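Local atomic coordinates of signal recognition 54 kDa protein (Pyrococcus furiosus, PDB entry 3DM5), a protein that belongs to the SRP54 family of signal recognition particle proteins and joins a helical bundle domain, a P-loop GTPase-type domain and a signal peptide binding domain. Residues 99-104 with 212-217; 43-48 with 224-229. All blocks are in the same frame, centred on the assembly; numbering follows the deposited sequence.

Overall arrangement
Contact 1 lies inside the P-loop domain, and contact 2 joins that domain to the N-terminal helical bundle. Their centres are 29 Å apart, and their nearest atoms are about 12 Å apart. In contact 1, strands 101-106 and 215-221 run side by side in the middle of a mostly parallel sheet. Contact 2 sets the turn between helices 25-41 and 46-62 against residues 224-229, a 3-10 segment that leads into helix 228-237. Along the chain, contact 1 is nested within the loop closed by contact 2. Strand 215-221, in the core of the sheet, is followed in the chain by residues 224-229, which meet the bundle.

Contact 1: residues 99-104 with 212-217; sequences KPTILL and HPHEVI
Leu103 pairs with Glu215 and Leu104 with Val216 as two successive parallel bridges, and the two short strands approach to 4.7 Å at an angle of 29°. Ile102 O accepts Glu215 N at 3.2 Å and, more weakly, His214 N. Leu104 N then gives a nearly straight bond to Glu215 O at 2.8 Å. Ile217 N returns one to Leu104 O at 2.7 Å, so both polar backbone atoms of Leu104 are used on this strand.

On the face of Leu104 and Val216, the two side chains lie side by side. Leu104 CG is anti to the backbone N (chi1 169°), and CD2 beyond it touches Val216 CG2 at 3.7 Å. The same methyl also meets Pro213 CG at 3.8 Å. Ile102 crosses the proline at about a right angle, with CG2 against Pro213 CB. Helix 198-211 covers this face through Met204 and Ser208, then leads through His212 and Pro213 into strand 215-221.

This is the core of a P-loop NTPase sheet. Strand 101-106 sits between 185-189 and 215-221, and runs into what fits a Walker A loop.

On the other face, Leu103 CD2 rests on Glu215 CB at 3.9 Å and lies at the edge of the His214 ring. Thr101 CG2 approaches that ring obliquely, 3.5 Å from His214 ND1. Leu120 and Phe124 of helix 113-125 pack on Leu103. The carboxylate of Glu215 leads away from strand 101-106, and its OE2 bonds Ser243 and forms a salt bridge with Lys270.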
# COMPACT_ATOMS: atom_id res chain seq x y z
N LYS A 99 10.30 -17.64 48.18
CA LYS A 99 11.57 -16.93 48.17
C LYS A 99 12.13 -17.24 46.78
O LYS A 99 11.32 -17.43 45.87
CB LYS A 99 12.51 -17.32 49.30
CG LYS A 99 13.61 -16.29 49.52
CD LYS A 99 13.15 -14.90 49.06
CE LYS A 99 14.31 -13.96 48.75
NZ LYS A 99 14.83 -13.21 49.94
N PRO A 100 13.46 -17.35 46.60
CA PRO A 100 13.80 -17.15 45.19
C PRO A 100 12.69 -17.72 44.31
O PRO A 100 12.51 -18.94 44.26
CB PRO A 100 15.10 -17.96 45.02
CG PRO A 100 15.63 -18.15 46.33
CD PRO A 100 14.45 -18.21 47.27
N THR A 101 11.89 -16.84 43.70
CA THR A 101 10.91 -17.31 42.73
C THR A 101 11.68 -17.56 41.45
O THR A 101 12.32 -16.64 40.91
CB THR A 101 9.77 -16.33 42.51
OG1 THR A 101 9.08 -16.11 43.74
CG2 THR A 101 8.79 -16.88 41.47
N ILE A 102 11.67 -18.82 40.99
CA ILE A 102 12.47 -19.23 39.84
C ILE A 102 11.65 -19.36 38.56
O ILE A 102 10.61 -20.04 38.51
CB ILE A 102 13.23 -20.52 40.11
CG1 ILE A 102 14.24 -20.31 41.26
CG2 ILE A 102 13.95 -20.99 38.87
CD1 ILE A 102 14.80 -21.62 41.79
N LEU A 103 12.13 -18.66 37.52
CA LEU A 103 11.44 -18.64 36.23
C LEU A 103 12.35 -19.29 35.21
O LEU A 103 13.51 -18.87 35.03
CB LEU A 103 11.10 -17.20 35.82
CG LEU A 103 10.32 -16.38 36.86
CD1 LEU A 103 10.07 -14.97 36.36
CD2 LEU A 103 9.03 -17.08 37.24
N LEU A 104 11.84 -20.33 34.57
CA LEU A 104 12.65 -21.08 33.63
C LEU A 104 12.21 -20.73 32.21
O LEU A 104 11.05 -20.91 31.85
CB LEU A 104 12.54 -22.59 33.91
CG LEU A 104 13.11 -23.57 32.87
CD1 LEU A 104 14.62 -23.51 32.87
CD2 LEU A 104 12.62 -24.98 33.18
N HIS A 212 13.24 -27.26 39.60
CA HIS A 212 11.98 -27.10 40.30
C HIS A 212 11.51 -25.65 40.26
O HIS A 212 11.28 -25.04 41.30
CB HIS A 212 12.14 -27.54 41.75
CG HIS A 212 11.11 -28.53 42.21
ND1 HIS A 212 11.15 -29.86 41.86
CD2 HIS A 212 10.02 -28.38 43.00
CE1 HIS A 212 10.12 -30.49 42.40
NE2 HIS A 212 9.42 -29.61 43.10
N PRO A 213 11.35 -25.09 39.04
CA PRO A 213 11.06 -23.67 38.94
C PRO A 213 9.65 -23.40 39.41
O PRO A 213 8.80 -24.30 39.41
CB PRO A 213 11.13 -23.40 37.43
CG PRO A 213 11.33 -24.73 36.76
CD PRO A 213 11.10 -25.79 37.78
N HIS A 214 9.40 -22.16 39.80
CA HIS A 214 8.02 -21.73 40.02
C HIS A 214 7.21 -21.73 38.73
O HIS A 214 6.01 -21.96 38.75
CB HIS A 214 7.95 -20.34 40.66
CG HIS A 214 6.57 -19.78 40.67
ND1 HIS A 214 6.21 -18.66 39.94
CD2 HIS A 214 5.43 -20.21 41.27
CE1 HIS A 214 4.92 -18.41 40.12
NE2 HIS A 214 4.43 -19.33 40.92
N GLU A 215 7.87 -21.47 37.60
CA GLU A 215 7.16 -21.33 36.34
C GLU A 215 8.07 -21.62 35.15
O GLU A 215 9.26 -21.34 35.17
CB GLU A 215 6.57 -19.92 36.22
CG GLU A 215 5.51 -19.80 35.18
CD GLU A 215 4.53 -18.67 35.46
OE1 GLU A 215 4.24 -18.40 36.65
OE2 GLU A 215 4.04 -18.05 34.49
N VAL A 216 7.48 -22.19 34.10
CA VAL A 216 8.24 -22.41 32.88
C VAL A 216 7.63 -21.53 31.80
O VAL A 216 6.43 -21.57 31.57
CB VAL A 216 8.25 -23.88 32.49
CG1 VAL A 216 8.91 -24.08 31.15
CG2 VAL A 216 8.97 -24.67 33.56
N ILE A 217 8.46 -20.70 31.16
CA ILE A 217 7.97 -19.70 30.22
C ILE A 217 8.56 -19.94 28.85
O ILE A 217 9.77 -19.88 28.67
CB ILE A 217 8.33 -18.28 30.64
CG1 ILE A 217 7.72 -17.92 31.98
CG2 ILE A 217 7.83 -17.30 29.62
CD1 ILE A 217 8.16 -16.57 32.50

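Contact 2: residues 43-48 with 224-229; sequences DVNVRL and IGQQAY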
# COMPACT_ATOMS: atom_id res chain seq x y z
N ASP A 43 -3.15 -13.13 9.83
CA ASP A 43 -2.79 -14.54 9.89
C ASP A 43 -3.52 -15.31 10.97
O ASP A 43 -3.02 -16.32 11.46
CB ASP A 43 -1.27 -14.74 10.04
CG ASP A 43 -0.84 -16.18 9.80
OD1 ASP A 43 0.31 -16.54 10.14
OD2 ASP A 43 -1.67 -16.97 9.29
N VAL A 44 -4.71 -14.85 11.35
CA VAL A 44 -5.49 -15.65 12.29
C VAL A 44 -6.07 -16.86 11.57
O VAL A 44 -6.68 -16.72 10.51
CB VAL A 44 -6.63 -14.84 13.00
CG1 VAL A 44 -7.41 -15.75 13.92
CG2 VAL A 44 -6.07 -13.71 13.79
N ASN A 45 -5.86 -18.05 12.15
CA ASN A 45 -6.42 -19.28 11.60
C ASN A 45 -7.84 -19.08 11.11
O ASN A 45 -8.67 -18.50 11.82
CB ASN A 45 -6.41 -20.37 12.67
CG ASN A 45 -7.01 -21.68 12.17
OD1 ASN A 45 -6.34 -22.45 11.51
ND2 ASN A 45 -8.27 -21.92 12.50
N VAL A 46 -8.14 -19.57 9.92
CA VAL A 46 -9.47 -19.36 9.34
C VAL A 46 -10.59 -19.97 10.16
O VAL A 46 -11.60 -19.32 10.40
CB VAL A 46 -9.59 -19.86 7.91
CG1 VAL A 46 -11.04 -19.81 7.48
CG2 VAL A 46 -8.75 -18.99 6.99
N ARG A 47 -10.41 -21.21 10.60
CA ARG A 47 -11.41 -21.86 11.44
C ARG A 47 -11.71 -21.03 12.71
O ARG A 47 -12.86 -20.87 13.11
CB ARG A 47 -10.97 -23.28 11.78
CG ARG A 47 -12.08 -24.32 11.65
CD ARG A 47 -11.58 -25.71 12.00
NE ARG A 47 -12.65 -26.53 12.55
CZ ARG A 47 -13.21 -27.56 11.92
NH1 ARG A 47 -12.80 -27.90 10.71
NH2 ARG A 47 -14.18 -28.25 12.50
N LEU A 48 -10.67 -20.49 13.34
CA LEU A 48 -10.86 -19.66 14.52
C LEU A 48 -11.64 -18.40 14.20
O LEU A 48 -12.46 -17.96 15.01
CB LEU A 48 -9.51 -19.26 15.14
CG LEU A 48 -8.77 -20.24 16.05
CD1 LEU A 48 -7.52 -19.57 16.58
CD2 LEU A 48 -9.65 -20.68 17.20
N ILE A 224 5.58 -15.66 13.43
CA ILE A 224 5.16 -16.94 12.87
C ILE A 224 3.64 -17.06 12.72
O ILE A 224 3.14 -18.02 12.15
CB ILE A 224 5.74 -18.15 13.65
CG1 ILE A 224 5.03 -18.36 14.99
CG2 ILE A 224 7.21 -17.97 13.87
CD1 ILE A 224 5.20 -19.78 15.53
N GLY A 225 2.91 -16.07 13.21
CA GLY A 225 1.46 -16.09 13.07
C GLY A 225 0.82 -17.32 13.69
O GLY A 225 1.15 -17.71 14.81
N GLN A 226 -0.09 -17.94 12.95
CA GLN A 226 -0.94 -18.98 13.51
C GLN A 226 -0.19 -20.27 13.78
O GLN A 226 -0.75 -21.18 14.38
CB GLN A 226 -2.12 -19.26 12.60
CG GLN A 226 -1.76 -20.00 11.34
CD GLN A 226 -2.97 -20.34 10.52
OE1 GLN A 226 -3.27 -19.69 9.51
NE2 GLN A 226 -3.72 -21.35 10.97
N GLN A 227 1.06 -20.36 13.32
CA GLN A 227 1.90 -21.54 13.58
C GLN A 227 2.30 -21.65 15.05
O GLN A 227 2.87 -22.66 15.45
CB GLN A 227 3.19 -21.52 12.75
CG GLN A 227 3.01 -21.27 11.27
CD GLN A 227 4.34 -21.23 10.53
OE1 GLN A 227 4.92 -22.28 10.25
NE2 GLN A 227 4.84 -20.03 10.23
N ALA A 228 2.00 -20.61 15.83
CA ALA A 228 2.29 -20.63 17.25
C ALA A 228 1.41 -21.64 17.98
O ALA A 228 1.76 -22.10 19.07
CB ALA A 228 2.12 -19.26 17.88
N TYR A 229 0.27 -21.96 17.40
CA TYR A 229 -0.67 -22.86 18.04
C TYR A 229 -0.02 -24.17 18.48
O TYR A 229 -0.02 -24.51 19.67
CB TYR A 229 -1.84 -23.17 17.11
CG TYR A 229 -2.83 -24.10 17.74
CD1 TYR A 229 -3.83 -23.62 18.58
CD2 TYR A 229 -2.75 -25.47 17.54
CE1 TYR A 229 -4.75 -24.47 19.19
CE2 TYR A 229 -3.67 -26.35 18.15
CZ TYR A 229 -4.67 -25.83 18.97
OH TYR A 229 -5.58 -26.65 19.58
O HOH W 1 -5.93 -20.51 8.44
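Asp43 and Val44 run past Gly225 and Gln226, with CA of Asp43 5.5 Å from CA of Gly225 and CA of Val44 5.8 Å from CA of Gln226. Asp43 has positive phi and is the C-prime residue of the Schellman motif that ends helix 25-41. Two residues later, Asn45 is at the N-cap position of helix 46-62. This tight helix-to-helix turn of the bundle meets a 3-10 segment of the P-loop domain just ahead of helix 228-237.

Gln226 makes the largest share of the contact. Its backbone N bonds Asp43 OD1 at 3.2 Å and comes from above the carboxylate, 73° out of its plane. Lys254 adds a long, weak ion pair to the same oxygen. CG of Gln226 sits between the backbone N and the carbonyl carbon (chi1 72°), in contact with Asp43. From there the extended chain crosses Asp43 at about a right angle and carries the amide to Asn45.

Gln226 NE2 gives a weak bond to Asn45 OD1 at 2.9 Å, with the two amide planes nearly perpendicular. Arg33 of the second subunit packs on Gln226 and Gln227. The other end of the Gln226 amide is tied to the first turn of helix 46-62 through water 1, which donates to Gln226 OE1 at 3.0 Å and accepts from Val46 N at 2.8 Å.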